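Local coordinates for Tautomerase_3 domain-containing protein (Corynebacterium halotolerans YIM 70093 = DSM 44683, PDB 7M58) that is a trimeric tautomerase-superfamily protein of the cis-3-chloroacrylic acid dehalogenase family, probably a hydrolase, at residues A[1-6]-A[37-42]; A[62-67]-A[101-106]. All coordinates share one frame; numbering follows the deposited sequence.

Contact 1: A[1-6]-A[37-42]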
ATOM      1  N   PRO A   1      11.633   2.262   6.999  1.00 40.14           N
ATOM      2  CA  PRO A   1      10.526   3.175   6.683  1.00 36.94           C
ATOM      3  C   PRO A   1      10.470   3.601   5.231  1.00 30.26           C
ATOM      4  O   PRO A   1      11.459   4.126   4.723  1.00 32.69           O
ATOM      5  CB  PRO A   1      10.816   4.399   7.553  1.00 35.40           C
ATOM      6  CG  PRO A   1      12.304   4.390   7.701  1.00 34.10           C
ATOM      7  CD  PRO A   1      12.688   2.933   7.782  1.00 36.78           C
ATOM      8  N   SER A   2       9.334   3.381   4.576  1.00 29.46           N
ATOM      9  CA  SER A   2       9.110   3.855   3.215  1.00 31.02           C
ATOM     10  C   SER A   2       7.872   4.734   3.223  1.00 23.76           C
ATOM     11  O   SER A   2       6.786   4.282   3.595  1.00 26.63           O
ATOM     12  CB  SER A   2       8.947   2.715   2.213  1.00 31.21           C
ATOM     13  OG  SER A   2       7.775   1.990   2.481  1.00 44.04           O
ATOM     14  N   TYR A   3       8.054   6.000   2.882  1.00 22.70           N
ATOM     15  CA  TYR A   3       6.955   6.928   2.682  1.00 22.82           C
ATOM     16  C   TYR A   3       6.537   6.922   1.218  1.00 26.36           C
ATOM     17  O   TYR A   3       7.356   7.200   0.335  1.00 29.78           O
ATOM     18  CB  TYR A   3       7.363   8.333   3.115  1.00 25.95           C
ATOM     19  CG  TYR A   3       7.586   8.434   4.597  1.00 25.81           C
ATOM     20  CD1 TYR A   3       8.809   8.100   5.159  1.00 24.29           C
ATOM     21  CD2 TYR A   3       6.563   8.848   5.441  1.00 24.48           C
ATOM     22  CE1 TYR A   3       9.017   8.183   6.511  1.00 25.02           C
ATOM     23  CE2 TYR A   3       6.765   8.935   6.800  1.00 28.35           C
ATOM     24  CZ  TYR A   3       7.992   8.593   7.329  1.00 27.84           C
ATOM     25  OH  TYR A   3       8.206   8.682   8.683  1.00 32.73           O
ATOM     26  N   ALA A   4       5.275   6.597   0.958  1.00 23.03           N
ATOM     27  CA  ALA A   4       4.702   6.767  -0.368  1.00 20.31           C
ATOM     28  C   ALA A   4       3.813   8.004  -0.344  1.00 25.21           C
ATOM     29  O   ALA A   4       2.984   8.167   0.556  1.00 30.95           O
ATOM     30  CB  ALA A   4       3.930   5.525  -0.799  1.00 16.28           C
ATOM     31  N   VAL A   5       4.031   8.899  -1.296  1.00 23.95           N
ATOM     32  CA  VAL A   5       3.360  10.193  -1.347  1.00 23.61           C
ATOM     33  C   VAL A   5       2.557  10.222  -2.629  1.00 22.92           C
ATOM     34  O   VAL A   5       3.127  10.140  -3.721  1.00 25.09           O
ATOM     35  CB  VAL A   5       4.354  11.364  -1.314  1.00 26.74           C
ATOM     36  CG1 VAL A   5       3.608  12.667  -1.480  1.00 24.27           C
ATOM     37  CG2 VAL A   5       5.218  11.340  -0.035  1.00 23.05           C
ATOM     38  N   SER A   6       1.243  10.325  -2.506  1.00 20.84           N
ATOM     39  CA  SER A   6       0.361  10.327  -3.660  1.00 26.80           C
ATOM     40  C   SER A   6      -0.215  11.717  -3.850  1.00 28.40           C
ATOM     41  O   SER A   6      -0.743  12.305  -2.893  1.00 28.41           O
ATOM     42  CB  SER A   6      -0.776   9.317  -3.486  1.00 26.16           C
ATOM     43  OG  SER A   6      -0.270   7.999  -3.522  1.00 31.84           O
ATOM     44  N   TYR A  37      19.633   6.525   6.672  1.00 30.71           N
ATOM     45  CA  TYR A  37      19.881   5.616   5.559  1.00 32.97           C
ATOM     46  C   TYR A  37      18.794   4.550   5.441  1.00 30.58           C
ATOM     47  O   TYR A  37      18.758   3.835   4.433  1.00 28.19           O
ATOM     48  CB  TYR A  37      21.272   4.942   5.673  1.00 29.01           C
ATOM     49  CG  TYR A  37      21.556   4.160   6.950  1.00 31.69           C
ATOM     50  CD1 TYR A  37      20.869   2.978   7.224  1.00 31.62           C
ATOM     51  CD2 TYR A  37      22.530   4.578   7.870  1.00 31.19           C
ATOM     52  CE1 TYR A  37      21.102   2.248   8.380  1.00 33.24           C
ATOM     53  CE2 TYR A  37      22.774   3.845   9.037  1.00 26.82           C
ATOM     54  CZ  TYR A  37      22.049   2.678   9.279  1.00 33.07           C
ATOM     55  OH  TYR A  37      22.228   1.921  10.412  1.00 32.72           O
ATOM     56  N   LEU A  38      17.897   4.443   6.423  1.00 26.77           N
ATOM     57  CA  LEU A  38      16.804   3.490   6.333  1.00 31.98           C
ATOM     58  C   LEU A  38      15.604   4.038   5.574  1.00 31.11           C
ATOM     59  O   LEU A  38      14.703   3.268   5.229  1.00 30.79           O
ATOM     60  CB  LEU A  38      16.353   3.064   7.733  1.00 35.41           C
ATOM     61  CG  LEU A  38      17.276   2.145   8.548  1.00 30.70           C
ATOM     62  CD1 LEU A  38      16.529   1.551   9.743  1.00 28.11           C
ATOM     63  CD2 LEU A  38      17.882   1.060   7.698  1.00 25.69           C
ATOM     64  N   VAL A  39      15.577   5.334   5.299  1.00 29.85           N
ATOM     65  CA  VAL A  39      14.362   5.998   4.853  1.00 28.77           C
ATOM     66  C   VAL A  39      14.287   5.989   3.330  1.00 30.81           C
ATOM     67  O   VAL A  39      15.216   6.424   2.632  1.00 26.47           O
ATOM     68  CB  VAL A  39      14.293   7.432   5.399  1.00 27.36           C
ATOM     69  CG1 VAL A  39      12.971   8.068   5.008  1.00 30.81           C
ATOM     70  CG2 VAL A  39      14.525   7.444   6.908  1.00 24.52           C
ATOM     71  N   GLN A  40      13.166   5.504   2.817  1.00 25.88           N
ATOM     72  CA  GLN A  40      12.841   5.530   1.408  1.00 29.21           C
ATOM     73  C   GLN A  40      11.606   6.404   1.210  1.00 26.91           C
ATOM     74  O   GLN A  40      10.656   6.319   1.991  1.00 27.35           O
ATOM     75  CB  GLN A  40      12.598   4.099   0.905  1.00 28.19           C
ATOM     76  CG  GLN A  40      12.006   3.991  -0.476  1.00 24.87           C
ATOM     77  CD  GLN A  40      11.767   2.545  -0.869  1.00 31.70           C
ATOM     78  OE1 GLN A  40      12.603   1.914  -1.521  1.00 30.02           O
ATOM     79  NE2 GLN A  40      10.619   2.011  -0.476  1.00 30.91           N
ATOM     80  N   VAL A  41      11.631   7.263   0.192  1.00 19.98           N
ATOM     81  CA  VAL A  41      10.487   8.093  -0.165  1.00 23.93           C
ATOM     82  C   VAL A  41      10.136   7.830  -1.619  1.00 28.64           C
ATOM     83  O   VAL A  41      11.007   7.887  -2.497  1.00 32.79           O
ATOM     84  CB  VAL A  41      10.757   9.595   0.038  1.00 27.09           C
ATOM     85  CG1 VAL A  41       9.546  10.398  -0.444  1.00 24.15           C
ATOM     86  CG2 VAL A  41      11.061   9.906   1.489  1.00 22.73           C
ATOM     87  N   ILE A  42       8.867   7.572  -1.881  1.00 24.34           N
ATOM     88  CA  ILE A  42       8.410   7.297  -3.234  1.00 29.24           C
ATOM     89  C   ILE A  42       7.268   8.247  -3.560  1.00 28.12           C
ATOM     90  O   ILE A  42       6.383   8.474  -2.728  1.00 27.01           O
ATOM     91  CB  ILE A  42       7.982   5.831  -3.389  1.00 20.64           C
ATOM     92  CG1 ILE A  42       9.208   4.940  -3.361  1.00 23.77           C
ATOM     93  CG2 ILE A  42       7.293   5.640  -4.691  1.00 30.88           C
ATOM     94  CD1 ILE A  42       8.888   3.522  -2.922  1.00 31.03           C
TER
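P1 and Q40 begin the backbone pairing of two strands that run parallel: Q40 N donates to P1 O at 2.9 Å, and Q40 O then accepts from Y3 N at 2.8 Å. The alternation carries on with I42 N to Y3 O and V5 N to I42 O, so S2 faces Q40, Y3 faces V41 and A4 faces I42. Weaker CA-H...O contacts fill in between these bonds; the S2 CA to Q40 O approach, at 3.2 Å, gives that carbonyl a second donor beside Y3 N. The strand axes diverge by only 14°. The segments belong to the right-handed beta-alpha-beta unit of strand 2-8, helix 14-31 and strand 40-46, the building block of the tautomerase superfamily, in which an amino-terminal proline like P1 is the hallmark residue.

Apolar packing is concentrated at the P1 end. The proline ring lies across L38 and V39 at about a right angle to their side chains, with CD against L38 CB at 3.7 Å and CG against V39 CG2 at 3.9 Å. V39 serves two neighbours at once: with CG1 anti to the backbone N (chi1 -176°), that methyl comes near the plane of the Y3 ring, 4.2 Å from its CD1 edge, while CG2 stays with P1. Helix 14-31 covers this side, with L24 against Y3 and V5 and T25 against V39, and H28 takes the Y3 hydroxyl in a hydrogen bond.

On the side of S2, A4, Q40 and I42 the Q40 amide packs on S2, NE2 to S2 CB 3.2 Å, while its OE1 bonds NE2 of H62 of the second subunit. W64 of that subunit packs over S2, Q40 and I42.

Contact 2: A[62-67]-A[101-106]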
ATOM      1  N   HIS A  62      -4.208  18.336  -3.048  1.00 35.94           N
ATOM      2  CA  HIS A  62      -4.471  17.283  -2.077  1.00 31.75           C
ATOM      3  C   HIS A  62      -3.349  16.261  -2.157  1.00 31.83           C
ATOM      4  O   HIS A  62      -2.961  15.838  -3.255  1.00 29.26           O
ATOM      5  CB  HIS A  62      -5.821  16.609  -2.325  1.00 29.03           C
ATOM      6  CG  HIS A  62      -6.152  15.566  -1.313  1.00 30.95           C
ATOM      7  ND1 HIS A  62      -6.723  15.867  -0.094  1.00 33.71           N
ATOM      8  CD2 HIS A  62      -5.971  14.224  -1.322  1.00 29.70           C
ATOM      9  CE1 HIS A  62      -6.879  14.756   0.603  1.00 29.96           C
ATOM     10  NE2 HIS A  62      -6.435  13.744  -0.120  1.00 30.84           N
ATOM     11  N   VAL A  63      -2.832  15.864  -0.995  1.00 26.83           N
ATOM     12  CA  VAL A  63      -1.720  14.933  -0.908  1.00 23.45           C
ATOM     13  C   VAL A  63      -2.064  13.864   0.120  1.00 25.43           C
ATOM     14  O   VAL A  63      -2.570  14.171   1.204  1.00 27.21           O
ATOM     15  CB  VAL A  63      -0.417  15.660  -0.515  1.00 24.18           C
ATOM     16  CG1 VAL A  63       0.688  14.651  -0.236  1.00 26.09           C
ATOM     17  CG2 VAL A  63      -0.003  16.629  -1.585  1.00 24.48           C
ATOM     18  N   TRP A  64      -1.784  12.611  -0.215  1.00 22.04           N
ATOM     19  CA  TRP A  64      -1.934  11.506   0.722  1.00 27.58           C
ATOM     20  C   TRP A  64      -0.562  10.889   0.949  1.00 27.52           C
ATOM     21  O   TRP A  64       0.145  10.581  -0.014  1.00 24.19           O
ATOM     22  CB  TRP A  64      -2.908  10.441   0.210  1.00 26.86           C
ATOM     23  CG  TRP A  64      -3.094   9.259   1.157  1.00 26.12           C
ATOM     24  CD1 TRP A  64      -3.461   9.309   2.483  1.00 29.43           C
ATOM     25  CD2 TRP A  64      -2.944   7.872   0.841  1.00 26.23           C
ATOM     26  NE1 TRP A  64      -3.550   8.034   3.004  1.00 30.45           N
ATOM     27  CE2 TRP A  64      -3.227   7.136   2.020  1.00 32.63           C
ATOM     28  CE3 TRP A  64      -2.587   7.178  -0.316  1.00 28.71           C
ATOM     29  CZ2 TRP A  64      -3.165   5.739   2.064  1.00 30.55           C
ATOM     30  CZ3 TRP A  64      -2.524   5.796  -0.267  1.00 33.32           C
ATOM     31  CH2 TRP A  64      -2.810   5.091   0.917  1.00 31.68           C
ATOM     32  N   ILE A  65      -0.184  10.741   2.217  1.00 25.06           N
ATOM     33  CA  ILE A  65       1.106  10.190   2.613  1.00 21.71           C
ATOM     34  C   ILE A  65       0.823   8.855   3.290  1.00 24.86           C
ATOM     35  O   ILE A  65       0.134   8.820   4.319  1.00 27.32           O
ATOM     36  CB  ILE A  65       1.838  11.124   3.587  1.00 24.93           C
ATOM     37  CG1 ILE A  65       1.908  12.553   3.052  1.00 25.78           C
ATOM     38  CG2 ILE A  65       3.242  10.611   3.856  1.00 23.49           C
ATOM     39  CD1 ILE A  65       3.072  12.823   2.202  1.00 31.45           C
ATOM     40  N   HIS A  66       1.367   7.766   2.743  1.00 20.09           N
ATOM     41  CA  HIS A  66       1.293   6.446   3.368  1.00 21.82           C
ATOM     42  C   HIS A  66       2.679   6.022   3.816  1.00 27.55           C
ATOM     43  O   HIS A  66       3.587   5.895   2.990  1.00 29.60           O
ATOM     44  CB  HIS A  66       0.736   5.374   2.441  1.00 20.14           C
ATOM     45  CG  HIS A  66       0.643   4.030   3.102  1.00 27.06           C
ATOM     46  ND1 HIS A  66      -0.509   3.560   3.699  1.00 34.30           N
ATOM     47  CD2 HIS A  66       1.586   3.080   3.314  1.00 27.98           C
ATOM     48  CE1 HIS A  66      -0.279   2.367   4.218  1.00 31.45           C
ATOM     49  NE2 HIS A  66       0.985   2.054   3.997  1.00 30.28           N
ATOM     50  N   ALA A  67       2.831   5.752   5.103  1.00 25.48           N
ATOM     51  CA  ALA A  67       4.126   5.423   5.674  1.00 24.82           C
ATOM     52  C   ALA A  67       4.109   4.007   6.224  1.00 28.01           C
ATOM     53  O   ALA A  67       3.228   3.667   7.011  1.00 32.15           O
ATOM     54  CB  ALA A  67       4.469   6.416   6.781  1.00 23.01           C
ATOM     55  N   TRP A 101      -3.048  14.381   4.063  1.00 25.71           N
ATOM     56  CA  TRP A 101      -3.550  13.244   4.819  1.00 24.98           C
ATOM     57  C   TRP A 101      -2.448  12.207   4.994  1.00 29.67           C
ATOM     58  O   TRP A 101      -1.829  11.790   4.008  1.00 33.29           O
ATOM     59  CB  TRP A 101      -4.730  12.615   4.092  1.00 25.93           C
ATOM     60  CG  TRP A 101      -5.925  13.455   4.092  1.00 27.87           C
ATOM     61  CD1 TRP A 101      -5.990  14.791   4.345  1.00 28.15           C
ATOM     62  CD2 TRP A 101      -7.264  13.023   3.836  1.00 27.84           C
ATOM     63  NE1 TRP A 101      -7.292  15.221   4.262  1.00 29.27           N
ATOM     64  CE2 TRP A 101      -8.092  14.155   3.944  1.00 25.18           C
ATOM     65  CE3 TRP A 101      -7.839  11.791   3.515  1.00 28.62           C
ATOM     66  CZ2 TRP A 101      -9.455  14.089   3.749  1.00 24.71           C
ATOM     67  CZ3 TRP A 101      -9.188  11.727   3.327  1.00 29.35           C
ATOM     68  CH2 TRP A 101      -9.987  12.864   3.454  1.00 29.88           C
ATOM     69  N   VAL A 102      -2.244  11.751   6.227  1.00 22.75           N
ATOM     70  CA  VAL A 102      -1.139  10.847   6.552  1.00 28.31           C
ATOM     71  C   VAL A 102      -1.684   9.593   7.239  1.00 32.14           C
ATOM     72  O   VAL A 102      -2.464   9.689   8.196  1.00 28.52           O
ATOM     73  CB  VAL A 102      -0.089  11.534   7.455  1.00 31.67           C
ATOM     74  CG1 VAL A 102       1.191  10.717   7.511  1.00 27.80           C
ATOM     75  CG2 VAL A 102       0.192  12.949   6.974  1.00 25.97           C
ATOM     76  N   TYR A 103      -1.269   8.418   6.750  1.00 31.59           N
ATOM     77  CA  TYR A 103      -1.577   7.128   7.356  1.00 25.33           C
ATOM     78  C   TYR A 103      -0.284   6.423   7.745  1.00 25.32           C
ATOM     79  O   TYR A 103       0.677   6.381   6.967  1.00 26.77           O
ATOM     80  CB  TYR A 103      -2.311   6.199   6.412  1.00 28.56           C
ATOM     81  CG  TYR A 103      -3.739   6.513   6.108  1.00 32.09           C
ATOM     82  CD1 TYR A 103      -4.296   7.736   6.420  1.00 28.91           C
ATOM     83  CD2 TYR A 103      -4.517   5.585   5.447  1.00 33.93           C
ATOM     84  CE1 TYR A 103      -5.598   8.012   6.107  1.00 26.51           C
ATOM     85  CE2 TYR A 103      -5.808   5.841   5.133  1.00 33.71           C
ATOM     86  CZ  TYR A 103      -6.355   7.055   5.468  1.00 35.26           C
ATOM     87  OH  TYR A 103      -7.674   7.293   5.143  1.00 38.82           O
ATOM     88  N   VAL A 104      -0.274   5.807   8.913  1.00 24.39           N
ATOM     89  CA  VAL A 104       0.885   5.048   9.375  1.00 29.46           C
ATOM     90  C   VAL A 104       0.490   3.589   9.539  1.00 25.34           C
ATOM     91  O   VAL A 104      -0.356   3.257  10.388  1.00 25.35           O
ATOM     92  CB  VAL A 104       1.459   5.633  10.672  1.00 26.12           C
ATOM     93  CG1 VAL A 104       2.366   4.629  11.375  1.00 30.91           C
ATOM     94  CG2 VAL A 104       2.229   6.884  10.345  1.00 25.88           C
ATOM     95  N   ASN A 105       1.060   2.699   8.740  1.00 22.31           N
ATOM     96  CA  ASN A 105       0.896   1.265   8.909  1.00 27.50           C
ATOM     97  C   ASN A 105       2.162   0.753   9.572  1.00 26.09           C
ATOM     98  O   ASN A 105       3.266   1.145   9.188  1.00 27.87           O
ATOM     99  CB  ASN A 105       0.654   0.541   7.571  1.00 26.87           C
ATOM    100  CG  ASN A 105       0.401  -0.973   7.733  1.00 32.27           C
ATOM    101  OD1 ASN A 105      -0.456  -1.391   8.505  1.00 34.61           O
ATOM    102  ND2 ASN A 105       1.167  -1.793   7.010  1.00 34.93           N
ATOM    103  N   GLU A 106       2.010  -0.110  10.562  1.00 26.25           N
ATOM    104  CA  GLU A 106       3.125  -0.559  11.384  1.00 28.57           C
ATOM    105  C   GLU A 106       3.439  -1.997  11.049  1.00 29.52           C
ATOM    106  O   GLU A 106       2.541  -2.844  11.014  1.00 32.68           O
ATOM    107  CB  GLU A 106       2.798  -0.470  12.860  1.00 25.99           C
ATOM    108  CG  GLU A 106       2.805   0.899  13.393  1.00 30.67           C
ATOM    109  CD  GLU A 106       2.366   0.903  14.829  1.00 36.38           C
ATOM    110  OE1 GLU A 106       3.177   0.513  15.706  1.00 32.71           O
ATOM    111  OE2 GLU A 106       1.181   1.277  15.060  1.00 33.78           O
TER
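W64 and Y103 make the tight middle of this contact. The indole comes in edge-first and crosses the tyrosine at about a right angle, its NE1 standing 3.3 Å above the Y103 ring and over its centre, with planes at 86°: a T-shaped pair with the N-H edge directed at the pi face. With W64 CG anti to the backbone N (chi1 180°), beside the carbonyl carbon, the indole leans toward strand 100-107, and farther along the same edge CZ2 reaches Y103 CD2 at 3.6 Å. The CD1 corner is also close to W101 CB. H62 repeats the scheme one step back, setting CE1 3.5 Å above the W101 ring centre with planes at 76°. The polar atoms of these rings have partners elsewhere: H62 NE2 and Y103 OH bond Q40 and E114 of the third subunit, and W101 NE1 bonds E98 O. On the other face, I65 and V102 lie side by side, CB to CG1 at 4.0 Å.

Packing thins out toward the far end. A67 CB and V104 CG2 stay 4.2 Å apart, and H66, partly exposed, lies alongside N105, with CE1 and NE2 each 3.9 Å from N105 CB, and ND1 is near Y103 CB. Here polar bonds replace stacking: N105 ND2 bonds OD1 of D68 in its own chain and OD1 of N105 of the second subunit, while H66 NE2 has a weak bond to D68. The backbone does not slacken, since five bonds run from W101 N to V63 O through to N105 N to A67 O, the last at 2.9 Å. Such parallel pairing of strands 63-70 and 100-107, linked by helix 75-92, whose L82, I85 and T86 pack on V102, is the second beta-alpha-beta unit of the tautomerase fold.

In the fold
Contacts 1 and 2 are the parallel pairs of two successive beta-alpha-beta units, joined into one four-stranded sheet by the antiparallel strands 2-8 and 63-70. Their centres are 11 Å apart, and the seam is direct: A4 N lies 2.7 Å from H66 O, and S6 N 2.7 Å from W64 O, both probable hydrogen bonds. On the helix-covered face Y3 CE2 touches A67 CB at 3.4 Å. P1, at the end of contact 1, has a bound sulfate about 3 Å from its side chain, consistent with an anion-binding active-site pocket. E114 touches P1 there; through E114 of the third subunit, contact 2 probably borders the corresponding pocket of that subunit.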